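PDB 3WQC: D-threo-3-hydroxyaspartate dehydratase from Delftia, which catalyses the PLP-dependent deamination of D-threo-3-hydroxyaspartate to oxaloacetate and ammonium, and also acts on L-threo- and L-erythro-3-hydroxyaspartate and D-serine. Local coordinates for residues 165-170 with 214-219; 248-253 with 360-365; 291-296 with 355-360. All coordinates share one frame; numbering follows the deposited sequence.

Contact 1: residues 165-170 with 214-219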
ATOM      1  N   ILE B 165      -8.545  33.004  13.778  1.00 10.05           N
ATOM      2  CA  ILE B 165      -9.014  32.213  12.623  1.00  9.17           C
ATOM      3  C   ILE B 165     -10.526  32.352  12.462  1.00  9.63           C
ATOM      4  O   ILE B 165     -11.009  32.560  11.311  1.00 10.33           O
ATOM      5  CB  ILE B 165      -8.643  30.730  12.871  1.00  9.05           C
ATOM      6  CG1 ILE B 165      -7.111  30.579  12.875  1.00 10.72           C
ATOM      7  CG2 ILE B 165      -9.296  29.823  11.806  1.00 10.62           C
ATOM      8  CD1 ILE B 165      -6.697  29.192  13.433  1.00 11.05           C
ATOM      9  N   GLY B 166     -11.280  32.251  13.587  1.00 10.07           N
ATOM     10  CA  GLY B 166     -12.715  32.383  13.432  1.00  9.56           C
ATOM     11  C   GLY B 166     -13.156  33.753  12.882  1.00 10.70           C
ATOM     12  O   GLY B 166     -14.052  33.806  12.035  1.00 11.47           O
ATOM     13  N   ARG B 167     -12.529  34.852  13.351  1.00 10.66           N
ATOM     14  CA  ARG B 167     -12.843  36.180  12.785  1.00  9.98           C
ATOM     15  C   ARG B 167     -12.458  36.298  11.354  1.00  9.95           C
ATOM     16  O   ARG B 167     -13.152  36.900  10.555  1.00 11.89           O
ATOM     17  CB  ARG B 167     -12.201  37.248  13.674  1.00 10.90           C
ATOM     18  CG  ARG B 167     -12.855  37.334  15.026  1.00 11.26           C
ATOM     19  CD  ARG B 167     -12.057  38.221  15.962  1.00 13.39           C
ATOM     20  NE  ARG B 167     -12.770  38.370  17.242  1.00 14.69           N
ATOM     21  CZ  ARG B 167     -12.127  38.658  18.378  1.00 16.60           C
ATOM     22  NH1 ARG B 167     -10.770  38.678  18.407  1.00 20.65           N
ATOM     23  NH2 ARG B 167     -12.813  38.796  19.500  1.00 21.75           N
ATOM     24  N   THR B 168     -11.290  35.735  10.987  1.00  9.95           N
ATOM     25  CA  THR B 168     -10.851  35.856   9.591  1.00 10.41           C
ATOM     26  C   THR B 168     -11.947  35.234   8.690  1.00  9.36           C
ATOM     27  O   THR B 168     -12.330  35.782   7.638  1.00 11.93           O
ATOM     28  CB  THR B 168      -9.526  35.116   9.381  1.00 10.63           C
ATOM     29  OG1 THR B 168      -8.516  35.761  10.151  1.00 12.33           O
ATOM     30  CG2 THR B 168      -9.121  35.087   7.893  1.00 10.79           C
ATOM     31  N   LEU B 169     -12.442  34.037   9.119  1.00  9.77           N
ATOM     32  CA  LEU B 169     -13.506  33.398   8.330  1.00 11.57           C
ATOM     33  C   LEU B 169     -14.812  34.186   8.350  1.00 10.98           C
ATOM     34  O   LEU B 169     -15.419  34.484   7.300  1.00 12.50           O
ATOM     35  CB  LEU B 169     -13.751  31.956   8.887  1.00 10.78           C
ATOM     36  CG  LEU B 169     -12.562  31.010   8.640  1.00  9.98           C
ATOM     37  CD1 LEU B 169     -12.789  29.725   9.509  1.00 11.45           C
ATOM     38  CD2 LEU B 169     -12.355  30.668   7.159  1.00 12.45           C
ATOM     39  N   HIS B 170     -15.248  34.557   9.574  1.00 11.48           N
ATOM     40  CA  HIS B 170     -16.588  35.179   9.709  1.00 11.48           C
ATOM     41  C   HIS B 170     -16.658  36.597   9.124  1.00 11.75           C
ATOM     42  O   HIS B 170     -17.560  36.956   8.357  1.00 14.37           O
ATOM     43  CB  HIS B 170     -16.942  35.177  11.179  1.00 11.56           C
ATOM     44  CG  HIS B 170     -18.306  35.701  11.455  1.00 13.16           C
ATOM     45  ND1 HIS B 170     -19.427  34.998  11.138  1.00 15.15           N
ATOM     46  CD2 HIS B 170     -18.734  36.842  12.060  1.00 20.40           C
ATOM     47  CE1 HIS B 170     -20.533  35.711  11.487  1.00 18.42           C
ATOM     48  NE2 HIS B 170     -20.115  36.803  12.078  1.00 23.09           N
ATOM     49  N   ARG B 214     -17.826  30.822  20.695  1.00 10.98           N
ATOM     50  CA  ARG B 214     -19.185  31.396  20.921  1.00 11.85           C
ATOM     51  C   ARG B 214     -19.116  32.523  21.978  1.00 10.92           C
ATOM     52  O   ARG B 214     -19.843  33.504  21.872  1.00 13.53           O
ATOM     53  CB  ARG B 214     -20.087  30.271  21.462  1.00 13.37           C
ATOM     54  CG  ARG B 214     -20.334  29.198  20.353  1.00 14.47           C
ATOM     55  CD  ARG B 214     -21.214  28.063  21.108  1.00 22.16           C
ATOM     56  NE  ARG B 214     -21.337  26.922  20.395  1.00 25.43           N
ATOM     57  CZ  ARG B 214     -21.235  25.722  20.863  1.00 18.75           C
ATOM     58  NH1 ARG B 214     -21.139  25.414  22.210  1.00 17.88           N
ATOM     59  NH2 ARG B 214     -21.279  24.794  19.986  1.00 21.58           N
ATOM     60  N   ALA B 215     -18.186  32.416  22.946  1.00 11.75           N
ATOM     61  CA  ALA B 215     -18.026  33.503  23.965  1.00 11.89           C
ATOM     62  C   ALA B 215     -17.553  34.819  23.266  1.00 13.67           C
ATOM     63  O   ALA B 215     -17.882  35.900  23.747  1.00 16.61           O
ATOM     64  CB  ALA B 215     -17.041  33.072  25.063  1.00 15.81           C
ATOM     65  N   ALA B 216     -16.875  34.724  22.133  1.00 13.53           N
ATOM     66  CA  ALA B 216     -16.431  35.872  21.318  1.00 14.85           C
ATOM     67  C   ALA B 216     -17.485  36.317  20.335  1.00 14.68           C
ATOM     68  O   ALA B 216     -17.208  37.159  19.450  1.00 17.77           O
ATOM     69  CB  ALA B 216     -15.079  35.512  20.613  1.00 18.05           C
ATOM     70  N   GLY B 217     -18.698  35.741  20.376  1.00 13.87           N
ATOM     71  CA  GLY B 217     -19.772  36.161  19.430  1.00 15.11           C
ATOM     72  C   GLY B 217     -19.729  35.491  18.092  1.00 11.89           C
ATOM     73  O   GLY B 217     -20.453  35.913  17.199  1.00 16.22           O
ATOM     74  N   LEU B 218     -18.881  34.443  17.968  1.00 13.02           N
ATOM     75  CA  LEU B 218     -18.724  33.784  16.636  1.00 12.36           C
ATOM     76  C   LEU B 218     -19.611  32.541  16.603  1.00 14.02           C
ATOM     77  O   LEU B 218     -19.771  31.890  17.651  1.00 14.58           O
ATOM     78  CB  LEU B 218     -17.241  33.337  16.440  1.00 12.89           C
ATOM     79  CG  LEU B 218     -16.288  34.546  16.312  1.00 11.20           C
ATOM     80  CD1 LEU B 218     -14.895  34.044  16.531  1.00 14.69           C
ATOM     81  CD2 LEU B 218     -16.470  35.143  14.904  1.00 16.62           C
ATOM     82  N   PRO B 219     -20.214  32.231  15.437  1.00 12.97           N
ATOM     83  CA  PRO B 219     -21.018  30.999  15.393  1.00 13.84           C
ATOM     84  C   PRO B 219     -20.131  29.779  15.478  1.00 13.98           C
ATOM     85  O   PRO B 219     -18.971  29.766  14.944  1.00 15.67           O
ATOM     86  CB  PRO B 219     -21.652  31.055  13.998  1.00 16.49           C
ATOM     87  CG  PRO B 219     -20.688  31.901  13.151  1.00 17.42           C
ATOM     88  CD  PRO B 219     -19.995  32.889  14.120  1.00 14.98           C
TER
HETATM   89  O   HOH W   1     -15.580  38.100  17.377  1.00 25.84           O

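Contact 2: residues 248-253 with 360-365. With MG (magnesium ion), chain K.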
ATOM      1  N   TYR B 248     -14.037   1.129  12.195  1.00 13.76           N
ATOM      2  CA  TYR B 248     -14.999   0.202  12.835  1.00 13.73           C
ATOM      3  C   TYR B 248     -15.816  -0.597  11.822  1.00 13.72           C
ATOM      4  O   TYR B 248     -16.358  -1.655  12.191  1.00 17.32           O
ATOM      5  CB  TYR B 248     -15.962   1.011  13.765  1.00 14.24           C
ATOM      6  CG  TYR B 248     -17.064   1.650  12.942  1.00 14.88           C
ATOM      7  CD1 TYR B 248     -16.894   2.880  12.273  1.00 13.98           C
ATOM      8  CD2 TYR B 248     -18.334   1.012  12.793  1.00 14.61           C
ATOM      9  CE1 TYR B 248     -17.878   3.425  11.466  1.00 16.06           C
ATOM     10  CE2 TYR B 248     -19.289   1.533  11.964  1.00 16.59           C
ATOM     11  CZ  TYR B 248     -19.125   2.752  11.354  1.00 12.52           C
ATOM     12  OH  TYR B 248     -20.103   3.297  10.561  1.00 16.34           O
ATOM     13  N   VAL B 249     -16.060  -0.098  10.627  1.00 14.19           N
ATOM     14  CA  VAL B 249     -16.916  -0.778   9.693  1.00 14.92           C
ATOM     15  C   VAL B 249     -16.396  -2.202   9.460  1.00 14.12           C
ATOM     16  O   VAL B 249     -17.233  -3.173   9.328  1.00 16.07           O
ATOM     17  CB  VAL B 249     -17.138   0.053   8.377  1.00 15.14           C
ATOM     18  CG1 VAL B 249     -15.853   0.168   7.508  1.00 15.39           C
ATOM     19  CG2 VAL B 249     -18.285  -0.521   7.517  1.00 18.13           C
ATOM     20  N   PHE B 250     -15.057  -2.332   9.418  1.00 14.86           N
ATOM     21  CA  PHE B 250     -14.445  -3.665   9.299  1.00 13.13           C
ATOM     22  C   PHE B 250     -13.741  -4.162  10.527  1.00 15.16           C
ATOM     23  O   PHE B 250     -13.612  -5.398  10.728  1.00 17.20           O
ATOM     24  CB  PHE B 250     -13.417  -3.697   8.113  1.00 14.49           C
ATOM     25  CG  PHE B 250     -14.029  -3.284   6.779  1.00 13.86           C
ATOM     26  CD1 PHE B 250     -15.368  -3.657   6.394  1.00 14.44           C
ATOM     27  CD2 PHE B 250     -13.237  -2.587   5.863  1.00 14.74           C
ATOM     28  CE1 PHE B 250     -15.889  -3.298   5.123  1.00 15.39           C
ATOM     29  CE2 PHE B 250     -13.750  -2.266   4.593  1.00 16.18           C
ATOM     30  CZ  PHE B 250     -15.066  -2.584   4.237  1.00 14.37           C
ATOM     31  N   PHE B 251     -13.163  -3.261  11.335  1.00 15.09           N
ATOM     32  CA  PHE B 251     -12.190  -3.582  12.343  1.00 13.24           C
ATOM     33  C   PHE B 251     -10.934  -4.260  11.760  1.00 15.14           C
ATOM     34  O   PHE B 251     -10.862  -4.458  10.528  1.00 15.41           O
ATOM     35  CB  PHE B 251     -12.777  -4.405  13.563  1.00 15.72           C
ATOM     36  CG  PHE B 251     -13.734  -3.594  14.403  1.00 15.20           C
ATOM     37  CD1 PHE B 251     -13.250  -2.470  15.106  1.00 16.90           C
ATOM     38  CD2 PHE B 251     -15.071  -3.976  14.538  1.00 18.03           C
ATOM     39  CE1 PHE B 251     -14.096  -1.766  15.997  1.00 17.44           C
ATOM     40  CE2 PHE B 251     -15.936  -3.247  15.404  1.00 18.32           C
ATOM     41  CZ  PHE B 251     -15.419  -2.164  16.128  1.00 18.43           C
ATOM     42  N   ASP B 252      -9.971  -4.542  12.625  1.00 15.63           N
ATOM     43  CA  ASP B 252      -8.691  -5.101  12.246  1.00 13.93           C
ATOM     44  C   ASP B 252      -7.945  -5.512  13.468  1.00 14.66           C
ATOM     45  O   ASP B 252      -8.503  -5.415  14.609  1.00 16.29           O
ATOM     46  CB  ASP B 252      -7.906  -4.137  11.316  1.00 15.97           C
ATOM     47  CG  ASP B 252      -7.593  -2.793  11.994  1.00 16.19           C
ATOM     48  OD1 ASP B 252      -7.468  -2.806  13.255  1.00 17.25           O
ATOM     49  OD2 ASP B 252      -7.478  -1.757  11.299  1.00 14.88           O
ATOM     50  N   LEU B 253      -6.728  -6.051  13.312  1.00 14.80           N
ATOM     51  CA  LEU B 253      -6.025  -6.568  14.477  1.00 15.62           C
ATOM     52  C   LEU B 253      -5.439  -5.478  15.383  1.00 16.11           C
ATOM     53  O   LEU B 253      -5.326  -5.659  16.598  1.00 16.15           O
ATOM     54  CB  LEU B 253      -4.876  -7.487  14.058  1.00 16.05           C
ATOM     55  CG  LEU B 253      -5.421  -8.774  13.327  1.00 16.53           C
ATOM     56  CD1 LEU B 253      -4.209  -9.452  12.667  1.00 19.33           C
ATOM     57  CD2 LEU B 253      -6.095  -9.686  14.357  1.00 20.98           C
ATOM     58  N   ASN B 360      -3.455  -6.245   9.769  1.00 13.81           N
ATOM     59  CA  ASN B 360      -3.095  -5.301  10.834  1.00 12.11           C
ATOM     60  C   ASN B 360      -4.038  -4.069  10.768  1.00 13.76           C
ATOM     61  O   ASN B 360      -4.573  -3.704  11.851  1.00 14.61           O
ATOM     62  CB  ASN B 360      -1.669  -4.743  10.658  1.00 13.08           C
ATOM     63  CG  ASN B 360      -0.585  -5.764  11.101  1.00 16.04           C
ATOM     64  OD1 ASN B 360       0.096  -5.496  12.099  1.00 15.79           O
ATOM     65  ND2 ASN B 360      -0.421  -6.912  10.443  1.00 14.64           N
ATOM     66  N   HIS B 361      -4.251  -3.465   9.599  1.00 13.14           N
ATOM     67  CA  HIS B 361      -4.856  -2.180   9.508  1.00 12.95           C
ATOM     68  C   HIS B 361      -5.784  -2.205   8.343  1.00 12.55           C
ATOM     69  O   HIS B 361      -5.338  -2.291   7.164  1.00 12.52           O
ATOM     70  CB  HIS B 361      -3.750  -1.131   9.335  1.00 13.00           C
ATOM     71  CG  HIS B 361      -4.229   0.275   9.314  1.00 12.16           C
ATOM     72  ND1 HIS B 361      -3.336   1.325   9.136  1.00 12.15           N
ATOM     73  CD2 HIS B 361      -5.465   0.823   9.541  1.00 13.47           C
ATOM     74  CE1 HIS B 361      -4.003   2.535   9.216  1.00 13.77           C
ATOM     75  NE2 HIS B 361      -5.313   2.258   9.479  1.00 12.66           N
ATOM     76  N   ALA B 362      -7.105  -2.226   8.593  1.00 12.50           N
ATOM     77  CA  ALA B 362      -8.071  -2.418   7.475  1.00 12.50           C
ATOM     78  C   ALA B 362      -7.932  -1.316   6.413  1.00 12.15           C
ATOM     79  O   ALA B 362      -7.983  -1.605   5.200  1.00 12.03           O
ATOM     80  CB  ALA B 362      -9.527  -2.458   8.001  1.00 13.70           C
ATOM     81  N   CYS B 363      -7.658  -0.071   6.820  1.00 12.34           N
ATOM     82  CA  CYS B 363      -7.629   1.049   5.842  1.00 12.08           C
ATOM     83  C   CYS B 363      -6.451   0.819   4.890  1.00 11.81           C
ATOM     84  O   CYS B 363      -6.506   1.178   3.726  1.00 12.24           O
ATOM     85  CB  CYS B 363      -7.357   2.374   6.625  1.00 13.59           C
ATOM     86  SG  CYS B 363      -8.464   2.509   8.104  1.00 15.11           S
ATOM     87  N   ALA B 364      -5.324   0.334   5.452  1.00 10.54           N
ATOM     88  CA  ALA B 364      -4.090   0.160   4.629  1.00 10.87           C
ATOM     89  C   ALA B 364      -4.238  -1.041   3.706  1.00 10.96           C
ATOM     90  O   ALA B 364      -3.951  -1.002   2.495  1.00 11.98           O
ATOM     91  CB  ALA B 364      -2.904  -0.017   5.552  1.00 11.72           C
ATOM     92  N   THR B 365      -4.784  -2.184   4.243  1.00 10.46           N
ATOM     93  CA  THR B 365      -4.958  -3.393   3.366  1.00 11.17           C
ATOM     94  C   THR B 365      -5.992  -3.099   2.315  1.00 11.75           C
ATOM     95  O   THR B 365      -5.742  -3.443   1.122  1.00 11.63           O
ATOM     96  CB  THR B 365      -5.401  -4.595   4.230  1.00 12.09           C
ATOM     97  OG1 THR B 365      -4.356  -4.873   5.191  1.00 12.90           O
ATOM     98  CG2 THR B 365      -5.769  -5.807   3.362  1.00 13.59           C
TER
HETATM   99 MG    MG K 403      -6.887   3.680   9.819  1.00 14.83          MG
HETATM  100  O   HOH W   2      -8.202   5.201  10.444  1.00 20.03           O
HETATM  101  O   HOH W   3      -5.482   4.599  11.277  1.00 20.43           O
HETATM  102  O   HOH W   4      -5.956   5.061   8.515  1.00 14.78           O
HETATM  103  O   HOH W   5      -7.568   2.598  11.426  1.00 15.07           O

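Contact 3: residues 291-296 with 355-360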
ATOM      1  N   MET B 291       2.141  -6.613  -1.085  1.00 11.56           N
ATOM      2  CA  MET B 291       1.279  -5.884  -2.045  1.00 11.08           C
ATOM      3  C   MET B 291      -0.203  -6.183  -1.739  1.00 12.03           C
ATOM      4  O   MET B 291      -1.038  -5.323  -1.973  1.00 15.45           O
ATOM      5  CB  MET B 291       1.608  -6.286  -3.486  1.00 11.85           C
ATOM      6  CG  MET B 291       0.907  -5.409  -4.572  1.00 14.05           C
ATOM      7  SD  MET B 291       1.398  -3.651  -4.472  1.00 13.91           S
ATOM      8  CE  MET B 291       3.038  -3.777  -5.225  1.00 15.70           C
ATOM      9  N   ALA B 292      -0.548  -7.364  -1.210  1.00 10.87           N
ATOM     10  CA  ALA B 292      -1.928  -7.645  -0.790  1.00 11.63           C
ATOM     11  C   ALA B 292      -2.180  -7.098   0.602  1.00 11.47           C
ATOM     12  O   ALA B 292      -3.246  -6.485   0.863  1.00 13.95           O
ATOM     13  CB  ALA B 292      -2.168  -9.147  -0.799  1.00 13.77           C
ATOM     14  N   MET B 293      -1.279  -7.353   1.573  1.00 10.75           N
ATOM     15  CA  MET B 293      -1.592  -7.000   2.959  1.00 12.35           C
ATOM     16  C   MET B 293      -1.320  -5.498   3.244  1.00 10.93           C
ATOM     17  O   MET B 293      -1.890  -4.985   4.263  1.00 13.07           O
ATOM     18  CB  MET B 293      -0.759  -7.804   3.953  1.00 12.60           C
ATOM     19  CG  MET B 293      -0.972  -9.323   3.851  1.00 13.63           C
ATOM     20  SD  MET B 293      -2.710  -9.876   3.754  1.00 15.22           S
ATOM     21  CE  MET B 293      -3.372  -9.191   5.334  1.00 17.28           C
ATOM     22  N   SER B 294      -0.502  -4.867   2.395  1.00 11.70           N
ATOM     23  CA  SER B 294       0.152  -3.616   2.697  1.00 11.52           C
ATOM     24  C   SER B 294       1.359  -3.846   3.631  1.00 10.99           C
ATOM     25  O   SER B 294       1.451  -4.911   4.314  1.00 12.67           O
ATOM     26  CB  SER B 294      -0.711  -2.470   3.279  1.00 10.80           C
ATOM     27  OG  SER B 294      -0.795  -2.579   4.712  1.00 12.58           O
ATOM     28  N   ARG B 295       2.235  -2.836   3.661  1.00 12.88           N
ATOM     29  CA  ARG B 295       3.366  -2.910   4.586  1.00 11.77           C
ATOM     30  C   ARG B 295       2.970  -2.542   6.056  1.00 11.41           C
ATOM     31  O   ARG B 295       3.887  -2.482   6.899  1.00 13.21           O
ATOM     32  CB  ARG B 295       4.528  -1.956   4.141  1.00 12.40           C
ATOM     33  CG  ARG B 295       5.387  -2.619   3.059  1.00 13.19           C
ATOM     34  CD  ARG B 295       6.241  -3.735   3.645  1.00 13.65           C
ATOM     35  NE  ARG B 295       7.482  -3.805   2.908  1.00 14.02           N
ATOM     36  CZ  ARG B 295       8.338  -4.805   2.987  1.00 14.88           C
ATOM     37  NH1 ARG B 295       8.042  -5.890   3.752  1.00 16.57           N
ATOM     38  NH2 ARG B 295       9.512  -4.709   2.303  1.00 18.76           N
ATOM     39  N   ASP B 296       1.695  -2.269   6.361  1.00 12.00           N
ATOM     40  CA  ASP B 296       1.353  -1.855   7.714  1.00 12.97           C
ATOM     41  C   ASP B 296       1.727  -2.946   8.738  1.00 12.81           C
ATOM     42  O   ASP B 296       1.344  -4.118   8.607  1.00 14.81           O
ATOM     43  CB  ASP B 296      -0.128  -1.513   7.791  1.00 12.80           C
ATOM     44  CG  ASP B 296      -0.457  -0.679   9.023  1.00 12.63           C
ATOM     45  OD1 ASP B 296      -0.415  -1.238  10.135  1.00 15.61           O
ATOM     46  OD2 ASP B 296      -0.739   0.538   8.804  1.00 15.81           O
ATOM     47  N   LEU B 355      -6.594 -19.886   2.316  1.00 18.25           N
ATOM     48  CA  LEU B 355      -6.594 -19.396   3.722  1.00 18.60           C
ATOM     49  C   LEU B 355      -7.137 -17.968   3.680  1.00 19.32           C
ATOM     50  O   LEU B 355      -7.262 -17.377   2.608  1.00 17.68           O
ATOM     51  CB  LEU B 355      -5.170 -19.333   4.234  1.00 20.86           C
ATOM     52  CG  LEU B 355      -4.459 -20.649   4.357  1.00 23.18           C
ATOM     53  CD1 LEU B 355      -3.000 -20.424   4.667  1.00 22.09           C
ATOM     54  CD2 LEU B 355      -5.175 -21.548   5.391  1.00 24.82           C
ATOM     55  N   ARG B 356      -7.483 -17.398   4.821  1.00 17.87           N
ATOM     56  CA  ARG B 356      -7.900 -15.997   4.871  1.00 16.92           C
ATOM     57  C   ARG B 356      -6.993 -15.312   5.904  1.00 17.70           C
ATOM     58  O   ARG B 356      -6.791 -15.831   6.984  1.00 21.06           O
ATOM     59  CB  ARG B 356      -9.409 -15.912   5.238  1.00 17.93           C
ATOM     60  CG  ARG B 356     -10.209 -16.347   4.004  1.00 18.52           C
ATOM     61  CD  ARG B 356     -11.643 -16.654   4.370  1.00 19.63           C
ATOM     62  NE  ARG B 356     -12.444 -15.476   4.718  1.00 18.92           N
ATOM     63  CZ  ARG B 356     -13.743 -15.572   5.027  1.00 18.14           C
ATOM     64  NH1 ARG B 356     -14.412 -14.456   5.323  1.00 21.47           N
ATOM     65  NH2 ARG B 356     -14.358 -16.776   5.094  1.00 21.78           N
ATOM     66  N   ILE B 357      -6.517 -14.132   5.597  1.00 16.50           N
ATOM     67  CA  ILE B 357      -5.567 -13.476   6.509  1.00 16.15           C
ATOM     68  C   ILE B 357      -6.198 -12.212   7.073  1.00 15.87           C
ATOM     69  O   ILE B 357      -6.718 -11.357   6.303  1.00 16.38           O
ATOM     70  CB  ILE B 357      -4.253 -13.074   5.787  1.00 15.11           C
ATOM     71  CG1 ILE B 357      -3.668 -14.198   4.850  1.00 18.46           C
ATOM     72  CG2 ILE B 357      -3.254 -12.435   6.716  1.00 16.10           C
ATOM     73  CD1 ILE B 357      -3.326 -15.437   5.665  1.00 21.12           C
ATOM     74  N   LEU B 358      -6.287 -12.106   8.402  1.00 15.47           N
ATOM     75  CA  LEU B 358      -6.821 -10.864   8.973  1.00 15.30           C
ATOM     76  C   LEU B 358      -5.717  -9.807   8.967  1.00 14.32           C
ATOM     77  O   LEU B 358      -4.583 -10.085   9.372  1.00 15.64           O
ATOM     78  CB  LEU B 358      -7.288 -11.058  10.461  1.00 17.24           C
ATOM     79  CG  LEU B 358      -8.372 -12.160  10.651  1.00 16.95           C
ATOM     80  CD1 LEU B 358      -8.664 -12.288  12.175  1.00 20.09           C
ATOM     81  CD2 LEU B 358      -9.584 -11.809   9.792  1.00 20.16           C
ATOM     82  N   PRO B 359      -6.077  -8.556   8.599  1.00 14.57           N
ATOM     83  CA  PRO B 359      -5.069  -7.522   8.420  1.00 16.04           C
ATOM     84  C   PRO B 359      -4.673  -6.802   9.729  1.00 14.32           C
ATOM     85  O   PRO B 359      -5.519  -6.699  10.664  1.00 14.33           O
ATOM     86  CB  PRO B 359      -5.809  -6.491   7.554  1.00 14.95           C
ATOM     87  CG  PRO B 359      -7.259  -6.648   7.959  1.00 16.71           C
ATOM     88  CD  PRO B 359      -7.425  -8.154   8.177  1.00 16.95           C
ATOM     89  N   ASN B 360      -3.455  -6.245   9.769  1.00 13.81           N
ATOM     90  CA  ASN B 360      -3.095  -5.301  10.834  1.00 12.11           C
ATOM     91  C   ASN B 360      -4.038  -4.069  10.768  1.00 13.76           C
ATOM     92  O   ASN B 360      -4.573  -3.704  11.851  1.00 14.61           O
ATOM     93  CB  ASN B 360      -1.669  -4.743  10.658  1.00 13.08           C
ATOM     94  CG  ASN B 360      -0.585  -5.764  11.101  1.00 16.04           C
ATOM     95  OD1 ASN B 360       0.096  -5.496  12.099  1.00 15.79           O
ATOM     96  ND2 ASN B 360      -0.421  -6.912  10.443  1.00 14.64           N
TER

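Contact 1: residues 165-170 with 214-219
L218 reaches from the turn after helix 192-215 and lays its forked tip against helix 159-171. With CG anti to the carbonyl carbon (chi1 -68°) and chi2 at 164°, CD1 is set over G166 and R167 and CD2 toward H170. L218 CD1 lies 4.0 Å from R167 N, and L218 CD2 3.8 Å from H170 CB. The first approach depends on G166, since a beta carbon there would run into CD1. H170 has its CG anti to the backbone N (chi1 -176°), so that the imidazole meets P219: CD of P219 stands 3.6 Å above the plane of the H170 ring, offset toward the rim, in a CH-pi contact. The extended R167 side chain crosses L218 at about a right angle, and its NE donates to a water that donates to A216 O. G217, at positive phi, is the C-prime residue of the Schellman motif ending helix 192-215. An alanine in place of L218 would probably loosen the seam, losing both methyl contacts with the helix. The contact lies in the outer helical layer of the TIM-type barrel, away from the active site, with L218 and L169 on L176 of strand 175-180 and L169 also meeting helix 122-135.

Contact 2: residues 248-253 with 360-365
This is a buried junction between two domains, where the loop leaving strand 242-243 of the alanine racemase-like barrel meets the start of helix 362-366 in the C-terminal domain. A carboxylate makes the one hydrogen bond between 248-253 and 360-365, flanked by backbone bonds of L253 with P359 and N360 with V254. D252 holds CG in the crowded position between its backbone N and carbonyl carbon (chi1 61°), turning OD2 to A362 N. The bond is 2.8 Å from A362 N to D252 OD2, nearly straight at 161°, and uses the anti lone pair of OD2. OD1 accepts from M255 N, so D252 N-caps helix 253-258 while also binding the first amide of helix 362-366; a short aspartate with two acceptors suits this double task. The small A362 side chain packs against the loop: its CB lies 4.1 Å from F250 CB and 3.5 Å from F251 O, a buried carbonyl without a hydrogen-bond partner in the model.

The barrel-plus-beta-domain architecture is that of fold-type III PLP enzymes, and the junction lies beside the cofactor. H361, the N-cap residue of helix 362-366, binds the magnesium ion through NE2 at 2.1 Å, and C363 brings SG to 2.6 Å from it, with four waters around. Across the imidazole, ND1 is hydrogen-bonded to D296 OD2, and the H361 ring meets W290 of the second subunit.

Contact 3: residues 291-296 with 355-360
The short helix 290-293 ends opposite the point where strand 354-358, part of the mixed beta sheet of the C-terminal domain, runs out, and the two segments leave their regular structure together. The CA atoms of M293 and P359 are 6.5 Å apart, those of D296 and N360 6.4 Å, and no hydrogen bond joins the two segments. S294 breaks the helix with a positive phi of 77°. S294 OG donates to M293 O, which T365 OG1 also binds, and accepts from D296 N at 3.0 Å and 164°, an ST turn that fixes the path to D296 at the interface with the second subunit.

M293 is bent at both CB-CG and CG-SD, and this curl brings its terminal methyl round to the strand: M293 CE lies 3.5 Å from I357 CG2 and 3.9 Å from P359 CA, with M293 SD 4.0 Å from I357 CG2. The M293 and I357 side chains cross at about a right angle. I357 offers its CG2 branch, anti to its backbone N, while its longer branch leads elsewhere. An unbranched, flexible methionine suits this curved path.

At the other end, D296 and N360 meet without bonding. D296 OD1 is 3.8 Å from N360 CB, D296 O is 3.6 Å from N360 CG, and the carboxylate and amide planes stand 45° apart. Their polar ends are engaged elsewhere, N360 with T299 and G307, D296 OD1 with G298 N, and D296 OD2 with H361 ND1 and, in a salt bridge, R295 of the second subunit.

The ST turn and these bonds hold a carboxylate in the metal's second shell: D296 would probably keep the proton on H361 ND1 and make NE2 a stronger ligand, while the arginine is likely to hold D296 ionised.

Contacts 2 and 3 are buried neighbours, their centres about 10 Å apart, and share N360 at the bend between strand 354-358 and helix 362-366. They are also tied by probable hydrogen bonds, T365 OG1 with M293 O and H361 ND1 with D296 OD2, and both touch the second subunit. Contact 1 is partly buried and lies far off, its centre about 38 Å from that of contact 2 and about 46 Å from that of contact 3. Its chemistry fits the barrel periphery: leucine and proline packing, with an arginine linked through water. Contact 2 instead relies on a direct carboxylate-to-amide bond between domains, whereas contact 3 joins two parts of the C-terminal domain by van der Waals packing.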